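Local structure of capsular polysaccharide export system protein KpsC (Thermosulfurimonas dismutans, 6MGB) at residues Leu161-Val171 with Arg209-Met217; Phe181-Asn192 with Phe239-Ser247. The protein probably transfers a Kdo sugar from its CMP-activated donor in a beta-2,4 linkage, building the glycolipid on which bacterial capsules are assembled. All blocks are in the same frame, centred on the assembly; numbering follows the deposited sequence.

Contact 1: Leu161-Val171 with Arg209-Met217; sequences LIDQTYGDMSV and RKKGYLARM. With C5P (cytidine-5'-monophosphate), chain D.
Just past strand 158-162, in a parallel sheet of the Rossmann-like kind found in GT-B glycosyltransferases, Asp163 reaches into the turn at Tyr213. Its carboxylate takes the amides of Leu214 and Ala215: Leu214 N meets OD1 at 2.8 Å, nearly straight (165°), and Ala215 N meets OD2 at 2.9 Å, both from above the carboxylate plane. With CG anti to the backbone N (chi1 -162°), the acid faces these N-H groups while its backbone O accepts N4 of the CMP cytosine at 2.9 Å. With an alanine here the amides of Leu214 and Ala215 would probably lose their acceptor, and the turn could shift away from the strand end that holds the base. Glycine suits position 212, because a CB would run into Asp163 OD2. Beyond it Tyr166 N donates to Lys211 O at 2.7 Å, almost linearly, and the Tyr213 ring packs against the backbone of Gln164 and Thr165, its CE2 3.1 Å from Thr165 O. Packing thins outward. The exposed Tyr166 ring meets Tyr213 only obliquely, planes at 37°, and the long Lys210 chain runs along the solvent side to a salt bridge with Glu204. One water there accepts from Lys210 NZ, donates to Tyr166 O and lies 2.8 Å from Thr165 OG1.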
loop_
_atom_site.group_PDB
_atom_site.type_symbol
_atom_site.label_atom_id
_atom_site.label_comp_id
_atom_site.label_asym_id
_atom_site.label_seq_id
_atom_site.Cartn_x
_atom_site.Cartn_y
_atom_site.Cartn_z
ATOM N N LEU A 161 -0.519 -17.769 -2.022
ATOM C CA LEU A 161 -1.219 -16.855 -2.915
ATOM C C LEU A 161 -1.937 -15.806 -2.075
ATOM O O LEU A 161 -2.617 -16.147 -1.102
ATOM C CB LEU A 161 -2.222 -17.607 -3.799
ATOM C CG LEU A 161 -1.683 -18.361 -5.021
ATOM C CD1 LEU A 161 -0.466 -19.211 -4.688
ATOM C CD2 LEU A 161 -2.784 -19.229 -5.609
ATOM N N ILE A 162 -1.781 -14.540 -2.450
ATOM C CA ILE A 162 -2.372 -13.422 -1.721
ATOM C C ILE A 162 -3.678 -13.043 -2.406
ATOM O O ILE A 162 -3.697 -12.730 -3.601
ATOM C CB ILE A 162 -1.410 -12.225 -1.656
ATOM C CG1 ILE A 162 -0.116 -12.625 -0.940
ATOM C CG2 ILE A 162 -2.073 -11.038 -0.948
ATOM C CD1 ILE A 162 0.968 -11.567 -0.974
ATOM N N ASP A 163 -4.772 -13.068 -1.650
ATOM C CA ASP A 163 -6.056 -12.616 -2.162
ATOM C C ASP A 163 -6.253 -11.147 -1.803
ATOM O O ASP A 163 -5.631 -10.621 -0.878
ATOM C CB ASP A 163 -7.201 -13.461 -1.596
ATOM C CG ASP A 163 -8.481 -13.334 -2.408
ATOM O OD1 ASP A 163 -8.414 -12.875 -3.567
ATOM O OD2 ASP A 163 -9.560 -13.695 -1.888
ATOM N N GLN A 164 -7.127 -10.483 -2.556
ATOM C CA GLN A 164 -7.394 -9.065 -2.368
ATOM C C GLN A 164 -8.899 -8.841 -2.282
ATOM O O GLN A 164 -9.700 -9.772 -2.425
ATOM C CB GLN A 164 -6.762 -8.242 -3.497
ATOM C CG GLN A 164 -5.249 -8.170 -3.395
ATOM C CD GLN A 164 -4.602 -7.590 -4.635
ATOM O OE1 GLN A 164 -3.903 -8.288 -5.369
ATOM N NE2 GLN A 164 -4.826 -6.304 -4.871
ATOM N N THR A 165 -9.282 -7.593 -2.025
ATOM C CA THR A 165 -10.684 -7.228 -1.878
ATOM C C THR A 165 -11.259 -6.824 -3.226
ATOM O O THR A 165 -10.615 -6.111 -4.002
ATOM C CB THR A 165 -10.852 -6.073 -0.889
ATOM O OG1 THR A 165 -10.228 -4.895 -1.415
ATOM C CG2 THR A 165 -10.232 -6.417 0.456
ATOM N N TYR A 166 -12.478 -7.272 -3.500
ATOM C CA TYR A 166 -13.115 -6.883 -4.746
ATOM C C TYR A 166 -13.338 -5.376 -4.766
ATOM O O TYR A 166 -13.745 -4.776 -3.768
ATOM C CB TYR A 166 -14.440 -7.621 -4.935
ATOM C CG TYR A 166 -14.982 -7.416 -6.322
ATOM C CD1 TYR A 166 -14.702 -8.313 -7.341
ATOM C CD2 TYR A 166 -15.734 -6.298 -6.625
ATOM C CE1 TYR A 166 -15.184 -8.109 -8.618
ATOM C CE2 TYR A 166 -16.218 -6.085 -7.895
ATOM C CZ TYR A 166 -15.938 -6.989 -8.887
ATOM O OH TYR A 166 -16.432 -6.766 -10.151
ATOM N N GLY A 167 -13.061 -4.765 -5.915
ATOM C CA GLY A 167 -13.111 -3.326 -6.051
ATOM C C GLY A 167 -11.798 -2.621 -5.792
ATOM O O GLY A 167 -11.740 -1.391 -5.908
ATOM N N ASP A 168 -10.744 -3.360 -5.446
ATOM C CA ASP A 168 -9.429 -2.784 -5.202
ATOM C C ASP A 168 -8.905 -2.116 -6.469
ATOM O O ASP A 168 -8.609 -2.797 -7.455
ATOM C CB ASP A 168 -8.471 -3.877 -4.720
ATOM C CG ASP A 168 -7.137 -3.335 -4.256
ATOM O OD1 ASP A 168 -6.863 -2.133 -4.455
ATOM O OD2 ASP A 168 -6.358 -4.124 -3.681
ATOM N N MET A 169 -8.792 -0.784 -6.452
ATOM C CA MET A 169 -8.354 -0.057 -7.639
ATOM C C MET A 169 -6.948 -0.446 -8.073
ATOM O O MET A 169 -6.606 -0.269 -9.247
ATOM C CB MET A 169 -8.405 1.455 -7.391
ATOM C CG MET A 169 -9.800 2.023 -7.157
ATOM S SD MET A 169 -10.921 1.868 -8.569
ATOM C CE MET A 169 -10.006 2.674 -9.881
ATOM N N SER A 170 -6.120 -0.965 -7.163
ATOM C CA SER A 170 -4.754 -1.319 -7.528
ATOM C C SER A 170 -4.694 -2.484 -8.507
ATOM O O SER A 170 -3.637 -2.714 -9.106
ATOM C CB SER A 170 -3.942 -1.655 -6.276
ATOM O OG SER A 170 -4.320 -2.911 -5.739
ATOM N N VAL A 171 -5.791 -3.219 -8.683
ATOM C CA VAL A 171 -5.807 -4.321 -9.641
ATOM C C VAL A 171 -5.855 -3.782 -11.066
ATOM O O VAL A 171 -4.923 -3.975 -11.854
ATOM C CB VAL A 171 -6.989 -5.263 -9.352
ATOM C CG1 VAL A 171 -7.134 -6.310 -10.450
ATOM C CG2 VAL A 171 -6.798 -5.937 -8.002
ATOM N N ARG A 209 -16.626 -7.356 5.623
ATOM C CA ARG A 209 -16.913 -6.043 5.059
ATOM C C ARG A 209 -16.810 -6.020 3.540
ATOM O O ARG A 209 -17.401 -5.139 2.907
ATOM C CB ARG A 209 -15.962 -4.998 5.645
ATOM C CG ARG A 209 -16.088 -4.822 7.149
ATOM C CD ARG A 209 -15.139 -3.755 7.663
ATOM N NE ARG A 209 -15.386 -2.463 7.027
ATOM C CZ ARG A 209 -16.222 -1.537 7.490
ATOM N NH1 ARG A 209 -16.906 -1.738 8.610
ATOM N NH2 ARG A 209 -16.373 -0.399 6.827
ATOM N N LYS A 210 -16.078 -6.960 2.947
ATOM C CA LYS A 210 -15.877 -6.997 1.507
ATOM C C LYS A 210 -15.878 -8.446 1.039
ATOM O O LYS A 210 -15.821 -9.383 1.838
ATOM C CB LYS A 210 -14.558 -6.325 1.097
ATOM C CG LYS A 210 -14.408 -4.867 1.514
ATOM C CD LYS A 210 -14.744 -3.914 0.377
ATOM C CE LYS A 210 -14.324 -2.489 0.704
ATOM N NZ LYS A 210 -12.854 -2.365 0.912
ATOM N N LYS A 211 -15.944 -8.615 -0.275
ATOM C CA LYS A 211 -15.765 -9.905 -0.921
ATOM C C LYS A 211 -14.376 -9.971 -1.550
ATOM O O LYS A 211 -13.747 -8.948 -1.828
ATOM C CB LYS A 211 -16.844 -10.130 -1.981
ATOM C CG LYS A 211 -18.259 -10.168 -1.411
ATOM C CD LYS A 211 -19.315 -10.028 -2.497
ATOM C CE LYS A 211 -20.720 -10.072 -1.909
ATOM N NZ LYS A 211 -21.006 -11.370 -1.236
ATOM N N GLY A 212 -13.901 -11.199 -1.758
ATOM C CA GLY A 212 -12.580 -11.441 -2.298
ATOM C C GLY A 212 -12.639 -12.049 -3.690
ATOM O O GLY A 212 -13.678 -12.496 -4.169
ATOM N N TYR A 213 -11.479 -12.053 -4.345
ATOM C CA TYR A 213 -11.375 -12.666 -5.663
ATOM C C TYR A 213 -11.229 -14.180 -5.545
ATOM O O TYR A 213 -12.100 -14.937 -5.986
ATOM C CB TYR A 213 -10.190 -12.072 -6.431
ATOM C CG TYR A 213 -10.295 -10.586 -6.696
ATOM C CD1 TYR A 213 -10.975 -10.105 -7.809
ATOM C CD2 TYR A 213 -9.697 -9.664 -5.846
ATOM C CE1 TYR A 213 -11.066 -8.746 -8.061
ATOM C CE2 TYR A 213 -9.782 -8.304 -6.090
ATOM C CZ TYR A 213 -10.466 -7.851 -7.197
ATOM O OH TYR A 213 -10.549 -6.498 -7.441
ATOM N N LEU A 214 -10.129 -14.637 -4.941
ATOM C CA LEU A 214 -9.915 -16.070 -4.771
ATOM C C LEU A 214 -10.861 -16.658 -3.732
ATOM O O LEU A 214 -11.215 -17.838 -3.818
ATOM C CB LEU A 214 -8.465 -16.337 -4.372
ATOM C CG LEU A 214 -7.399 -15.940 -5.396
ATOM C CD1 LEU A 214 -6.015 -16.005 -4.772
ATOM C CD2 LEU A 214 -7.477 -16.836 -6.621
ATOM N N ALA A 215 -11.285 -15.854 -2.755
ATOM C CA ALA A 215 -12.137 -16.366 -1.689
ATOM C C ALA A 215 -13.490 -16.827 -2.219
ATOM O O ALA A 215 -14.122 -17.701 -1.614
ATOM C CB ALA A 215 -12.323 -15.297 -0.612
ATOM N N ARG A 216 -13.949 -16.260 -3.336
ATOM C CA ARG A 216 -15.231 -16.628 -3.925
ATOM C C ARG A 216 -15.128 -17.781 -4.915
ATOM O O ARG A 216 -16.161 -18.330 -5.308
ATOM C CB ARG A 216 -15.856 -15.429 -4.644
ATOM C CG ARG A 216 -15.998 -14.195 -3.777
ATOM C CD ARG A 216 -17.030 -14.332 -2.679
ATOM N NE ARG A 216 -18.403 -14.415 -3.173
ATOM C CZ ARG A 216 -19.473 -14.322 -2.395
ATOM N NH1 ARG A 216 -19.308 -14.138 -1.097
ATOM N NH2 ARG A 216 -20.699 -14.418 -2.902
ATOM N N MET A 217 -13.923 -18.152 -5.332
ATOM C CA MET A 217 -13.758 -19.225 -6.297
ATOM C C MET A 217 -13.919 -20.586 -5.627
ATOM O O MET A 217 -13.725 -20.744 -4.418
ATOM C CB MET A 217 -12.384 -19.153 -6.960
ATOM C CG MET A 217 -12.116 -17.879 -7.732
ATOM S SD MET A 217 -10.507 -17.939 -8.541
ATOM C CE MET A 217 -10.365 -16.257 -9.133
HETATM O O3P C5P D . -2.949 -3.876 -0.669
HETATM P P C5P D . -3.943 -4.669 0.147
HETATM O O1P C5P D . -4.274 -5.958 -0.598
HETATM O O2P C5P D . -5.240 -3.998 0.557
HETATM O "O5'" C5P D . -3.170 -5.088 1.472
HETATM C "C5'" C5P D . -3.086 -4.218 2.590
HETATM C "C4'" C5P D . -2.416 -4.906 3.751
HETATM O "O4'" C5P D . -3.327 -5.886 4.311
HETATM C "C3'" C5P D . -1.170 -5.709 3.402
HETATM O "O3'" C5P D . -0.001 -4.909 3.353
HETATM C "C2'" C5P D . -1.129 -6.770 4.495
HETATM O "O2'" C5P D . -0.561 -6.255 5.691
HETATM C "C1'" C5P D . -2.617 -7.034 4.727
HETATM N N1 C5P D . -3.104 -8.194 3.942
HETATM C C2 C5P D . -3.293 -9.527 4.597
HETATM N N3 C5P D . -3.788 -10.697 3.789
HETATM C C4 C5P D . -4.093 -10.541 2.370
HETATM C C5 C5P D . -3.905 -9.214 1.718
HETATM C C6 C5P D . -3.410 -8.046 2.527
HETATM O O2 C5P D . -3.048 -9.660 5.745
HETATM N N4 C5P D . -4.571 -11.676 1.586
HETATM O O HOH W 1 -11.806 -2.708 -2.092
#

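Contact 2: Phe181-Asn192 with Phe239-Ser247. With C5P (cytidine-5'-monophosphate), chain D.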
loop_
_atom_site.group_PDB
_atom_site.type_symbol
_atom_site.label_atom_id
_atom_site.label_comp_id
_atom_site.label_asym_id
_atom_site.label_seq_id
_atom_site.Cartn_x
_atom_site.Cartn_y
_atom_site.Cartn_z
ATOM N N PHE A 181 -6.588 -13.107 -11.256
ATOM C CA PHE A 181 -6.465 -13.940 -10.064
ATOM C C PHE A 181 -6.621 -15.417 -10.407
ATOM O O PHE A 181 -5.939 -16.271 -9.827
ATOM C CB PHE A 181 -7.493 -13.503 -9.023
ATOM C CG PHE A 181 -7.144 -12.212 -8.345
ATOM C CD1 PHE A 181 -7.526 -10.999 -8.893
ATOM C CD2 PHE A 181 -6.416 -12.211 -7.167
ATOM C CE1 PHE A 181 -7.196 -9.809 -8.273
ATOM C CE2 PHE A 181 -6.084 -11.026 -6.543
ATOM C CZ PHE A 181 -6.473 -9.824 -7.097
ATOM N N ARG A 182 -7.513 -15.742 -11.345
ATOM C CA ARG A 182 -7.640 -17.127 -11.789
ATOM C C ARG A 182 -6.384 -17.582 -12.523
ATOM O O ARG A 182 -5.905 -18.703 -12.311
ATOM C CB ARG A 182 -8.871 -17.291 -12.681
ATOM C CG ARG A 182 -9.116 -18.723 -13.131
ATOM C CD ARG A 182 -10.485 -18.879 -13.776
ATOM N NE ARG A 182 -10.631 -18.072 -14.985
ATOM C CZ ARG A 182 -10.281 -18.473 -16.204
ATOM N NH1 ARG A 182 -9.753 -19.675 -16.395
ATOM N NH2 ARG A 182 -10.456 -17.665 -17.239
ATOM N N GLU A 183 -5.835 -16.728 -13.390
ATOM C CA GLU A 183 -4.584 -17.065 -14.062
ATOM C C GLU A 183 -3.463 -17.274 -13.052
ATOM O O GLU A 183 -2.660 -18.204 -13.185
ATOM C CB GLU A 183 -4.214 -15.959 -15.052
ATOM C CG GLU A 183 -2.983 -16.258 -15.893
ATOM C CD GLU A 183 -2.637 -15.125 -16.839
ATOM O OE1 GLU A 183 -3.068 -13.979 -16.585
ATOM O OE2 GLU A 183 -1.934 -15.379 -17.838
ATOM N N MET A 184 -3.394 -16.414 -12.033
ATOM C CA MET A 184 -2.367 -16.558 -11.007
ATOM C C MET A 184 -2.467 -17.909 -10.316
ATOM O O MET A 184 -1.448 -18.558 -10.046
ATOM C CB MET A 184 -2.491 -15.430 -9.984
ATOM C CG MET A 184 -1.435 -15.457 -8.895
ATOM S SD MET A 184 -1.571 -14.059 -7.767
ATOM C CE MET A 184 -3.030 -14.516 -6.839
ATOM N N TYR A 185 -3.689 -18.350 -10.016
ATOM C CA TYR A 185 -3.874 -19.624 -9.335
ATOM C C TYR A 185 -3.345 -20.776 -10.178
ATOM O O TYR A 185 -2.513 -21.568 -9.719
ATOM C CB TYR A 185 -5.352 -19.828 -9.013
ATOM C CG TYR A 185 -5.681 -21.229 -8.567
ATOM C CD1 TYR A 185 -5.330 -21.674 -7.301
ATOM C CD2 TYR A 185 -6.341 -22.111 -9.412
ATOM C CE1 TYR A 185 -5.629 -22.956 -6.887
ATOM C CE2 TYR A 185 -6.645 -23.396 -9.008
ATOM C CZ TYR A 185 -6.285 -23.813 -7.744
ATOM O OH TYR A 185 -6.581 -25.092 -7.332
ATOM N N PHE A 186 -3.807 -20.882 -11.423
ATOM C CA PHE A 186 -3.427 -22.026 -12.244
ATOM C C PHE A 186 -1.972 -21.942 -12.681
ATOM O O PHE A 186 -1.345 -22.976 -12.941
ATOM C CB PHE A 186 -4.362 -22.133 -13.448
ATOM C CG PHE A 186 -5.743 -22.595 -13.087
ATOM C CD1 PHE A 186 -5.974 -23.923 -12.768
ATOM C CD2 PHE A 186 -6.803 -21.707 -13.046
ATOM C CE1 PHE A 186 -7.237 -24.359 -12.424
ATOM C CE2 PHE A 186 -8.074 -22.139 -12.703
ATOM C CZ PHE A 186 -8.287 -23.467 -12.390
ATOM N N ALA A 187 -1.413 -20.733 -12.756
ATOM C CA ALA A 187 0.019 -20.601 -12.997
ATOM C C ALA A 187 0.822 -21.144 -11.821
ATOM O O ALA A 187 1.853 -21.800 -12.014
ATOM C CB ALA A 187 0.378 -19.140 -13.262
ATOM N N ALA A 188 0.365 -20.882 -10.594
ATOM C CA ALA A 188 1.042 -21.428 -9.423
ATOM C C ALA A 188 0.958 -22.949 -9.402
ATOM O O ALA A 188 1.945 -23.628 -9.095
ATOM C CB ALA A 188 0.439 -20.840 -8.148
ATOM N N LEU A 189 -0.216 -23.502 -9.719
ATOM C CA LEU A 189 -0.357 -24.953 -9.811
ATOM C C LEU A 189 0.651 -25.538 -10.790
ATOM O O LEU A 189 1.354 -26.506 -10.475
ATOM C CB LEU A 189 -1.778 -25.320 -10.243
ATOM C CG LEU A 189 -2.796 -25.599 -9.140
ATOM C CD1 LEU A 189 -3.008 -24.369 -8.282
ATOM C CD2 LEU A 189 -4.112 -26.069 -9.747
ATOM N N GLU A 190 0.733 -24.961 -11.990
ATOM C CA GLU A 190 1.579 -25.535 -13.030
ATOM C C GLU A 190 3.052 -25.449 -12.657
ATOM O O GLU A 190 3.831 -26.355 -12.971
ATOM C CB GLU A 190 1.320 -24.827 -14.359
ATOM C CG GLU A 190 2.058 -25.434 -15.533
ATOM C CD GLU A 190 1.668 -24.803 -16.852
ATOM O OE1 GLU A 190 2.364 -23.862 -17.286
ATOM O OE2 GLU A 190 0.660 -25.238 -17.447
ATOM N N GLU A 191 3.453 -24.368 -11.988
ATOM C CA GLU A 191 4.857 -24.167 -11.655
ATOM C C GLU A 191 5.300 -24.953 -10.428
ATOM O O GLU A 191 6.494 -25.240 -10.295
ATOM C CB GLU A 191 5.126 -22.677 -11.433
ATOM C CG GLU A 191 6.475 -22.366 -10.805
ATOM C CD GLU A 191 7.638 -22.927 -11.604
ATOM O OE1 GLU A 191 7.462 -23.184 -12.813
ATOM O OE2 GLU A 191 8.729 -23.107 -11.022
ATOM N N ASN A 192 4.378 -25.312 -9.538
ATOM C CA ASN A 192 4.717 -25.943 -8.260
ATOM C C ASN A 192 3.932 -27.240 -8.100
ATOM O O ASN A 192 3.136 -27.393 -7.169
ATOM C CB ASN A 192 4.440 -24.980 -7.107
ATOM C CG ASN A 192 5.088 -23.623 -7.312
ATOM O OD1 ASN A 192 6.255 -23.418 -6.973
ATOM N ND2 ASN A 192 4.332 -22.685 -7.872
ATOM N N PHE A 239 6.998 -19.173 4.130
ATOM C CA PHE A 239 7.057 -19.430 2.702
ATOM C C PHE A 239 8.318 -18.802 2.127
ATOM O O PHE A 239 8.885 -17.864 2.692
ATOM C CB PHE A 239 5.820 -18.876 1.975
ATOM C CG PHE A 239 4.521 -19.459 2.455
ATOM C CD1 PHE A 239 3.954 -20.548 1.813
ATOM C CD2 PHE A 239 3.864 -18.916 3.547
ATOM C CE1 PHE A 239 2.758 -21.086 2.252
ATOM C CE2 PHE A 239 2.668 -19.449 3.992
ATOM C CZ PHE A 239 2.116 -20.536 3.344
ATOM N N ASP A 240 8.759 -19.347 0.996
ATOM C CA ASP A 240 9.829 -18.746 0.210
ATOM C C ASP A 240 9.323 -18.033 -1.033
ATOM O O ASP A 240 9.967 -17.085 -1.495
ATOM C CB ASP A 240 10.839 -19.815 -0.218
ATOM C CG ASP A 240 11.533 -20.468 0.961
ATOM O OD1 ASP A 240 11.741 -19.784 1.984
ATOM O OD2 ASP A 240 11.872 -21.666 0.862
ATOM N N ARG A 241 8.183 -18.462 -1.575
ATOM C CA ARG A 241 7.668 -17.964 -2.843
ATOM C C ARG A 241 6.242 -17.471 -2.650
ATOM O O ARG A 241 5.388 -18.212 -2.153
ATOM C CB ARG A 241 7.721 -19.067 -3.906
ATOM C CG ARG A 241 7.109 -18.697 -5.239
ATOM C CD ARG A 241 7.357 -19.791 -6.263
ATOM N NE ARG A 241 8.738 -19.799 -6.740
ATOM C CZ ARG A 241 9.249 -20.724 -7.546
ATOM N NH1 ARG A 241 8.497 -21.732 -7.968
ATOM N NH2 ARG A 241 10.515 -20.644 -7.929
ATOM N N ILE A 242 5.987 -16.226 -3.052
ATOM C CA ILE A 242 4.695 -15.577 -2.865
ATOM C C ILE A 242 4.136 -15.193 -4.227
ATOM O O ILE A 242 4.878 -14.749 -5.110
ATOM C CB ILE A 242 4.812 -14.329 -1.963
ATOM C CG1 ILE A 242 5.615 -14.642 -0.697
ATOM C CG2 ILE A 242 3.434 -13.800 -1.598
ATOM C CD1 ILE A 242 5.053 -15.768 0.146
ATOM N N TYR A 243 2.825 -15.360 -4.390
ATOM C CA TYR A 243 2.112 -14.970 -5.601
ATOM C C TYR A 243 1.131 -13.854 -5.271
ATOM O O TYR A 243 0.353 -13.972 -4.318
ATOM C CB TYR A 243 1.359 -16.156 -6.207
ATOM C CG TYR A 243 2.238 -17.195 -6.865
ATOM C CD1 TYR A 243 2.927 -18.132 -6.108
ATOM C CD2 TYR A 243 2.360 -17.253 -8.248
ATOM C CE1 TYR A 243 3.726 -19.087 -6.707
ATOM C CE2 TYR A 243 3.154 -18.205 -8.855
ATOM C CZ TYR A 243 3.834 -19.119 -8.082
ATOM O OH TYR A 243 4.625 -20.066 -8.687
ATOM N N THR A 244 1.161 -12.779 -6.060
ATOM C CA THR A 244 0.285 -11.639 -5.831
ATOM C C THR A 244 -0.019 -10.951 -7.154
ATOM O O THR A 244 0.775 -11.006 -8.098
ATOM C CB THR A 244 0.911 -10.630 -4.853
ATOM O OG1 THR A 244 -0.067 -9.656 -4.470
ATOM C CG2 THR A 244 2.110 -9.922 -5.485
ATOM N N VAL A 245 -1.181 -10.302 -7.211
ATOM C CA VAL A 245 -1.544 -9.460 -8.346
ATOM C C VAL A 245 -0.996 -8.063 -8.090
ATOM O O VAL A 245 -0.111 -7.590 -8.813
ATOM C CB VAL A 245 -3.069 -9.426 -8.571
ATOM C CG1 VAL A 245 -3.426 -8.427 -9.671
ATOM C CG2 VAL A 245 -3.591 -10.812 -8.930
ATOM N N SER A 246 -1.512 -7.395 -7.045
ATOM C CA SER A 246 -1.094 -6.025 -6.762
ATOM C C SER A 246 -1.155 -5.660 -5.279
ATOM O O SER A 246 -1.148 -4.465 -4.956
ATOM C CB SER A 246 -1.971 -5.036 -7.543
ATOM O OG SER A 246 -3.320 -5.115 -7.114
ATOM N N SER A 247 -1.202 -6.635 -4.375
ATOM C CA SER A 247 -1.396 -6.347 -2.961
ATOM C C SER A 247 -0.145 -5.733 -2.337
ATOM O O SER A 247 0.987 -6.066 -2.696
ATOM C CB SER A 247 -1.767 -7.626 -2.210
ATOM O OG SER A 247 -1.838 -7.398 -0.814
HETATM O O3P C5P D . -2.949 -3.876 -0.669
HETATM P P C5P D . -3.943 -4.669 0.147
HETATM O O1P C5P D . -4.274 -5.958 -0.598
HETATM O O2P C5P D . -5.240 -3.998 0.557
HETATM O "O5'" C5P D . -3.170 -5.088 1.472
HETATM C "C5'" C5P D . -3.086 -4.218 2.590
HETATM C "C4'" C5P D . -2.416 -4.906 3.751
HETATM O "O4'" C5P D . -3.327 -5.886 4.311
HETATM C "C3'" C5P D . -1.170 -5.709 3.402
HETATM O "O3'" C5P D . -0.001 -4.909 3.353
HETATM C "C2'" C5P D . -1.129 -6.770 4.495
HETATM O "O2'" C5P D . -0.561 -6.255 5.691
HETATM C "C1'" C5P D . -2.617 -7.034 4.727
HETATM N N1 C5P D . -3.104 -8.194 3.942
HETATM C C2 C5P D . -3.293 -9.527 4.597
HETATM N N3 C5P D . -3.788 -10.697 3.789
HETATM C C4 C5P D . -4.093 -10.541 2.370
HETATM C C5 C5P D . -3.905 -9.214 1.718
HETATM C C6 C5P D . -3.410 -8.046 2.527
HETATM O O2 C5P D . -3.048 -9.660 5.745
HETATM N N4 C5P D . -4.571 -11.676 1.586
#
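Helix 181-191 runs nearly antiparallel to strand 241-244, at 156° between their N-to-C directions, with the two axes 9.2 Å apart at their closest. Met184 and Ala188 point toward the strand from successive turns. The methyl of Ala188 sits over the centre of the Tyr243 ring, with CB 3.8 Å from the ring centroid, a CH-pi contact for which the short alanine suits this close approach. One turn earlier Met184 reaches out with CG anti to the backbone N (chi1 -178°) and lays its SD against the strand backbone, 3.5 Å from Thr244 N. At the start of the segment the pattern is reversed: here the helix supplies the ring, and Val245 CG2 stands over the middle of the Phe181 face, 3.4 Å from its centroid. Strands 158-162 and 259-262 flank 241-244 in this parallel sheet, so the helix covers one face of a Rossmann-like alpha/beta domain. Polar chemistry gathers where the helix ends. Asn192 ND2 donates to Tyr243 OH at 2.8 Å and to Ala188 O, both partners near the amide plane, which fixes the amide's rotation and stands it almost perpendicular to the tyrosine ring. Its OD1 accepts from Arg241 NH1 at 3.0 Å. That same nitrogen makes a long, weak salt bridge to Glu191 OE2, while Arg241 NE is paired with Glu259 in the next strand. At the far end of the strand Thr244 OG1 accepts from Ser247 N, an ST motif, and Ser247 OG donates to the CMP phosphate oxygen O1P at 2.8 Å.

In the fold
Both contacts are largely buried and share one parallel sheet, in which strands 158-162 and 241-244 are neighbours, joined by Ile162 N and Tyr243 O. Contact 1 works beyond the strand end, where loop meets loop, so a carboxylate, backbone groups and the Tyr213 ring do most of the holding; contact 2 lies on the face of the sheet and relies on apolar and CH-pi packing, with polar groups at the helix end. Phe181 stacks on Tyr213, tying the two cores together, and Ser170 OG meets Ser246 OG. Each reaches the same nucleotide differently: contact 1 hydrogen-bonds the cytosine, contact 2 the phosphate. Their surface sides are Lys210 and Tyr166 in one, Glu191 in the other.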